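Long-range contact in MerB2 (Bacillus megaterium, PDB 5C17), which probably cleaves the mercury-carbon bond of organomercurials, as an alkylmercury lyase of the MerB family, and here holds a mercury(II) ion: residues 119-124 / 168-173. Numbering follows the deposited sequence.
Sequences IHSRCA and IHYFSS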
ATOM      1  N   ILE A 119       4.100  -4.999  12.497  1.00  9.34           N
ATOM      2  CA  ILE A 119       4.773  -4.113  11.560  1.00  9.19           C
ATOM      3  C   ILE A 119       6.128  -3.717  12.113  1.00  9.33           C
ATOM      4  O   ILE A 119       6.227  -3.323  13.278  1.00  9.52           O
ATOM      5  CB  ILE A 119       3.941  -2.801  11.351  1.00 10.03           C
ATOM      6  CG1 ILE A 119       2.558  -3.137  10.788  1.00 10.31           C
ATOM      7  CG2 ILE A 119       4.692  -1.781  10.469  1.00  9.99           C
ATOM      8  CD1 ILE A 119       1.532  -2.061  11.025  1.00 11.61           C
ATOM      9  N   HIS A 120       7.145  -3.795  11.260  1.00  9.18           N
ATOM     10  CA  HIS A 120       8.463  -3.257  11.578  0.59  8.88           C
ATOM     11  C   HIS A 120       8.866  -2.309  10.463  1.00  8.82           C
ATOM     12  O   HIS A 120       8.795  -2.661   9.286  1.00 10.19           O
ATOM     13  CB  HIS A 120       9.507  -4.369  11.744  0.59 11.27           C
ATOM     14  CG  HIS A 120      10.821  -3.888  12.281  0.59 14.42           C
ATOM     15  ND1 HIS A 120      11.733  -3.200  11.513  0.59 16.41           N
ATOM     16  CD2 HIS A 120      11.376  -3.995  13.514  0.59 16.41           C
ATOM     17  CE1 HIS A 120      12.791  -2.898  12.247  0.59 16.69           C
ATOM     18  NE2 HIS A 120      12.602  -3.375  13.466  0.59 16.77           N
ATOM     19  N   SER A 121       9.280  -1.111  10.856  1.00  8.44           N
ATOM     20  CA  SER A 121       9.668  -0.094   9.893  1.00  8.34           C
ATOM     21  C   SER A 121      10.758   0.786  10.480  1.00  8.33           C
ATOM     22  O   SER A 121      11.396   0.397  11.459  1.00  8.89           O
ATOM     23  CB  SER A 121       8.447   0.715   9.460  1.00  9.27           C
ATOM     24  OG  SER A 121       8.736   1.574   8.370  1.00  9.79           O
ATOM     25  N   ARG A 122      10.954   1.955   9.884  1.00  8.50           N
ATOM     26  CA  ARG A 122      12.033   2.869  10.268  1.00  8.54           C
ATOM     27  C   ARG A 122      11.532   4.294  10.257  1.00  8.77           C
ATOM     28  O   ARG A 122      10.747   4.666   9.403  1.00  9.70           O
ATOM     29  CB  ARG A 122      13.205   2.779   9.283  1.00  9.44           C
ATOM     30  CG  ARG A 122      13.932   1.446   9.274  1.00  9.54           C
ATOM     31  CD  ARG A 122      14.864   1.329  10.436  1.00 10.22           C
ATOM     32  NE  ARG A 122      15.409  -0.014  10.560  1.00 10.52           N
ATOM     33  CZ  ARG A 122      16.268  -0.382  11.502  1.00 11.21           C
ATOM     34  NH1 ARG A 122      16.720   0.518  12.374  1.00 11.32           N
ATOM     35  NH2 ARG A 122      16.690  -1.630  11.580  1.00 13.30           N
ATOM     36  N   CYS A 123      12.030   5.108  11.185  1.00  8.58           N
ATOM     37  CA  CYS A 123      11.796   6.543  11.125  1.00  8.81           C
ATOM     38  C   CYS A 123      12.569   7.104   9.944  1.00  7.94           C
ATOM     39  O   CYS A 123      13.774   6.901   9.835  1.00  9.55           O
ATOM     40  CB  CYS A 123      12.271   7.236  12.402  1.00  8.85           C
ATOM     41  SG  CYS A 123      12.101   9.038  12.376  1.00  9.61           S
ATOM     42  N   ALA A 124      11.877   7.816   9.061  1.00  8.59           N
ATOM     43  CA  ALA A 124      12.511   8.386   7.879  1.00 10.48           C
ATOM     44  C   ALA A 124      13.524   9.468   8.232  1.00 11.36           C
ATOM     45  O   ALA A 124      14.352   9.831   7.393  1.00 13.62           O
ATOM     46  CB  ALA A 124      11.476   8.931   6.921  1.00 12.03           C
ATOM     47  N   ILE A 168       5.589   9.069   1.232  1.00 10.96           N
ATOM     48  CA  ILE A 168       4.906   8.812   2.482  1.00 10.29           C
ATOM     49  C   ILE A 168       5.924   8.156   3.418  1.00  9.64           C
ATOM     50  O   ILE A 168       6.658   7.342   3.003  1.00 11.88           O
ATOM     51  CB  ILE A 168       3.704   7.893   2.237  1.00 11.45           C
ATOM     52  CG1 ILE A 168       2.636   8.618   1.400  1.00 12.89           C
ATOM     53  CG2 ILE A 168       3.177   7.280   3.539  1.00 11.63           C
ATOM     54  CD1 ILE A 168       1.604   7.709   0.786  1.00 14.09           C
ATOM     55  N   HIS A 169       5.899   8.574   4.673  1.00  9.42           N
ATOM     56  CA  HIS A 169       6.859   8.112   5.653  1.00  9.57           C
ATOM     57  C   HIS A 169       6.280   7.927   7.048  1.00  8.96           C
ATOM     58  O   HIS A 169       5.303   8.503   7.437  1.00  9.97           O
ATOM     59  CB  HIS A 169       7.969   9.179   5.795  1.00 11.44           C
ATOM     60  CG  HIS A 169       8.578   9.610   4.507  1.00 12.32           C
ATOM     61  ND1 HIS A 169       9.301   8.764   3.703  1.00 14.05           N
ATOM     62  CD2 HIS A 169       8.579  10.808   3.902  1.00 14.33           C
ATOM     63  CE1 HIS A 169       9.704   9.429   2.645  1.00 15.05           C
ATOM     64  NE2 HIS A 169       9.266  10.662   2.738  1.00 15.81           N
ATOM     65  N   TYR A 170       6.955   7.060   7.785  1.00  8.76           N
ATOM     66  CA  TYR A 170       6.807   6.938   9.229  1.00  9.00           C
ATOM     67  C   TYR A 170       7.837   7.907   9.823  1.00  8.51           C
ATOM     68  O   TYR A 170       8.926   8.021   9.362  1.00  8.80           O
ATOM     69  CB  TYR A 170       7.138   5.542   9.777  1.00  9.69           C
ATOM     70  CG  TYR A 170       5.966   4.563   9.946  1.00  8.54           C
ATOM     71  CD1 TYR A 170       4.890   4.837  10.759  1.00  8.94           C
ATOM     72  CD2 TYR A 170       5.987   3.341   9.321  1.00  8.58           C
ATOM     73  CE1 TYR A 170       3.888   3.941  10.929  1.00  9.10           C
ATOM     74  CE2 TYR A 170       4.963   2.444   9.475  1.00  9.66           C
ATOM     75  CZ  TYR A 170       3.903   2.752  10.281  1.00  8.87           C
ATOM     76  OH  TYR A 170       2.870   1.909  10.496  1.00  9.92           O
ATOM     77  N   PHE A 171       7.428   8.576  10.881  1.00  8.52           N
ATOM     78  CA  PHE A 171       8.301   9.393  11.708  1.00  8.87           C
ATOM     79  C   PHE A 171       8.139   8.949  13.172  1.00  8.73           C
ATOM     80  O   PHE A 171       7.053   8.669  13.649  1.00  9.53           O
ATOM     81  CB  PHE A 171       8.107  10.912  11.558  1.00  8.97           C
ATOM     82  CG  PHE A 171       8.619  11.440  10.253  1.00  9.23           C
ATOM     83  CD1 PHE A 171       9.973  11.493  10.003  1.00  9.73           C
ATOM     84  CD2 PHE A 171       7.754  11.825   9.238  1.00 10.53           C
ATOM     85  CE1 PHE A 171      10.447  11.918   8.799  1.00 10.60           C
ATOM     86  CE2 PHE A 171       8.236  12.281   8.018  1.00 10.54           C
ATOM     87  CZ  PHE A 171       9.591  12.323   7.813  1.00 10.23           C
ATOM     88  N   SER A 172       9.245   8.941  13.896  1.00  9.07           N
ATOM     89  CA  SER A 172       9.244   8.545  15.296  1.00 10.41           C
ATOM     90  C   SER A 172       8.477   9.506  16.199  1.00 10.18           C
ATOM     91  O   SER A 172       8.088   9.127  17.287  1.00 11.30           O
ATOM     92  CB  SER A 172      10.689   8.449  15.778  1.00 11.57           C
ATOM     93  OG  SER A 172      11.437   9.591  15.407  1.00 12.69           O
ATOM     94  N   SER A 173       8.298  10.746  15.745  1.00  9.80           N
ATOM     95  CA  SER A 173       7.556  11.769  16.470  1.00  9.25           C
ATOM     96  C   SER A 173       7.247  12.907  15.523  1.00  9.79           C
ATOM     97  O   SER A 173       7.882  13.045  14.477  1.00 10.64           O
ATOM     98  CB  SER A 173       8.364  12.326  17.645  1.00 10.01           C
ATOM     99  OG  SER A 173       9.472  13.068  17.164  1.00 12.10           O
TER
HETATM  100  O   HOH W   1       9.458   5.608   7.022  1.00 11.79           O
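Just past the end of strand 119-122, whose axis crosses that of strand 169-171 at 85° (7.5 Å at closest approach), A124 N donates to Y170 O (3.0 Å, N-H...O 172°). The contact joins the two antiparallel sheets of the MerB fold: 117-122 is an inner strand of the larger sheet, 169-171 an edge strand of the three-stranded one. A water adds a second backbone link, donating to R122 O and accepting from Y170 N. C123 follows the end of the first strand: its SG, anti to the backbone N (chi1 177°), accepts from S172 N (3.2 Å) and lies 4.0 Å from F171 CD1, an oblique sulfur-aromatic contact. An alanine here removes SG and would probably leave S172 N without this acceptor and open a gap beside F171 CD1. S172 OG turns to H176 ND1 just beyond, in the helix that S173 caps. A124 CB touches both H169 CB and F171 CE1, 3.7 Å from each, while W180 meets both rings from helix 174-183. On the other flank the Y170 side chain extends to helix 103-113, where its hydroxyl hydrogen-bonds with T106 OG1. S121 CB touches Y170 CD2 and CE2, and I119, crossing the Y170 side chain at about a right angle, brings CG2 to 4.1 Å from Y170 OH. S121 OG, hydrogen-bonded to N89 OD1, sits at the ring's edge, near its plane, 3.4 Å from Y170 CD2.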